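Local atomic coordinates of abhydrolase domain-containing protein (Exiguobacterium antarcticum, PDB entry 5H3H), a protein that probably hydrolyses carboxylic esters as a serine esterase of the alpha/beta hydrolase fold, and probably also acts as a perhydrolase. Residues B[28-32]-B[156-160]. Residues are numbered along the deposited sequence; the frame is centred on the assembly and turned at random.
Sequences HGWPA and MLKGF. With F50 (ethaneperoxoic acid), chain D.
Trp30 drives the edge of its six-membered ring into the face of Phe160, a T-shaped stack with planes at 81° and centroids 5.0 Å apart. Trp30 CZ3 stands above the centre of the phenylalanine ring, 3.8 Å from Phe160 CZ. One corner further round the indole, Trp30 CH2 meets Met156 CE at 3.9 Å; bends at chi2 (-80°) and chi3 (-73°) turn the thioether toward the ring, an oblique Met-aromatic contact. Beside this pair, Pro31 CG presses on Leu157 CD2 at 3.5 Å, tighter than usual for two carbons, while Pro31 CD lies near the Phe160 ring. Met156 and Phe160, one helical turn apart, thus meet neighbouring corners of the same indole edge, CH2 and CZ3.

The same loop holds the ligand, an example of one short segment serving both packing and binding. Trp30 N donates to O of ethaneperoxoic acid at 2.9 Å, consistent with an oxyanion-hole N-H, as in other alpha/beta hydrolases; Met97 N and His248 NE2 also bind the ligand. The ligand's OXT approaches the edge of Phe160, making that ring a neighbour of the pocket as well.

Behind this shell, the peptide bond before Pro31 is cis, and Pro31 CB lies over one face of the indole, offset toward its rim. Gly29 O is gripped from opposite faces of its plane, by His28 ND1 at 2.8 Å and by Ala32 N, fixing the bend, and the buried Trp30 NE1 is satisfied by Thr189 O.

Helix 186-198 flanks Trp30 and Pro31, helix 171-182 packs on Leu157, and helix 139-149 on Met156, so the contact joins the loop at the C-terminal end of strand 23-27, an inner strand of the sheet, to the helices inserted between strands 114-120 and 211-217, the usual place of the cap in this fold.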
# COMPACT_ATOMS: atom_id res chain seq x y z
N HIS B 28 -16.88 7.21 11.19
CA HIS B 28 -18.14 7.98 11.12
C HIS B 28 -18.29 8.85 9.86
O HIS B 28 -17.34 9.13 9.13
CB HIS B 28 -18.32 8.79 12.41
CG HIS B 28 -17.36 9.93 12.61
ND1 HIS B 28 -17.54 11.17 12.04
CD2 HIS B 28 -16.20 10.01 13.31
CE1 HIS B 28 -16.55 11.97 12.38
NE2 HIS B 28 -15.74 11.31 13.20
N GLY B 29 -19.51 9.32 9.63
CA GLY B 29 -19.71 10.27 8.53
C GLY B 29 -19.55 11.70 8.97
O GLY B 29 -19.41 11.98 10.16
N TRP B 30 -19.57 12.59 7.99
CA TRP B 30 -19.56 14.04 8.19
C TRP B 30 -20.99 14.46 8.62
O TRP B 30 -21.96 14.00 7.99
CB TRP B 30 -19.17 14.69 6.88
CG TRP B 30 -19.18 16.20 6.85
CD1 TRP B 30 -18.13 17.02 7.09
CD2 TRP B 30 -20.29 17.04 6.51
NE1 TRP B 30 -18.51 18.33 6.94
CE2 TRP B 30 -19.83 18.37 6.57
CE3 TRP B 30 -21.63 16.80 6.16
CZ2 TRP B 30 -20.66 19.48 6.29
CZ3 TRP B 30 -22.44 17.88 5.91
CH2 TRP B 30 -21.98 19.19 5.97
N PRO B 31 -21.15 15.36 9.61
CA PRO B 31 -20.09 15.91 10.45
C PRO B 31 -20.35 15.49 11.88
O PRO B 31 -20.48 16.30 12.79
CB PRO B 31 -20.24 17.40 10.23
CG PRO B 31 -21.75 17.56 10.05
CD PRO B 31 -22.34 16.25 9.67
N ALA B 32 -20.44 14.17 12.07
CA ALA B 32 -20.89 13.65 13.35
C ALA B 32 -19.64 13.22 14.18
O ALA B 32 -18.61 13.94 14.19
CB ALA B 32 -21.84 12.51 13.12
N MET B 156 -27.81 24.95 9.23
CA MET B 156 -27.22 24.10 8.18
C MET B 156 -27.45 22.66 8.53
O MET B 156 -27.95 21.87 7.70
CB MET B 156 -25.71 24.39 8.01
CG MET B 156 -25.08 23.64 6.86
SD MET B 156 -24.69 21.93 7.20
CE MET B 156 -23.25 22.13 8.28
N LEU B 157 -27.06 22.31 9.76
CA LEU B 157 -27.24 20.93 10.27
C LEU B 157 -28.67 20.45 10.33
O LEU B 157 -28.93 19.32 10.03
CB LEU B 157 -26.56 20.80 11.66
CG LEU B 157 -25.03 20.89 11.67
CD1 LEU B 157 -24.51 20.93 13.08
CD2 LEU B 157 -24.35 19.72 10.94
N LYS B 158 -29.59 21.25 10.83
CA LYS B 158 -31.02 20.87 10.86
C LYS B 158 -31.50 20.54 9.42
O LYS B 158 -32.15 19.52 9.17
CB LYS B 158 -31.83 21.99 11.49
CG LYS B 158 -33.32 21.68 11.65
CD LYS B 158 -34.00 22.94 12.23
CE LYS B 158 -35.49 23.02 11.91
NZ LYS B 158 -36.18 21.88 12.54
N GLY B 159 -31.06 21.36 8.48
CA GLY B 159 -31.34 21.14 7.08
C GLY B 159 -30.76 19.86 6.56
O GLY B 159 -31.42 19.15 5.85
N PHE B 160 -29.53 19.55 6.93
CA PHE B 160 -28.92 18.28 6.54
C PHE B 160 -29.61 17.03 7.18
O PHE B 160 -29.87 16.00 6.51
CB PHE B 160 -27.41 18.40 6.87
CG PHE B 160 -26.58 17.24 6.35
CD1 PHE B 160 -26.39 17.05 4.98
CD2 PHE B 160 -25.94 16.37 7.23
CE1 PHE B 160 -25.61 16.00 4.52
CE2 PHE B 160 -25.15 15.30 6.77
CZ PHE B 160 -24.99 15.13 5.42
C F50 D . -21.31 12.29 4.77
OX1 F50 D . -22.67 11.64 6.84
O F50 D . -20.23 11.99 5.24
OXT F50 D . -22.50 11.72 5.42
CH3 F50 D . -21.40 13.19 3.57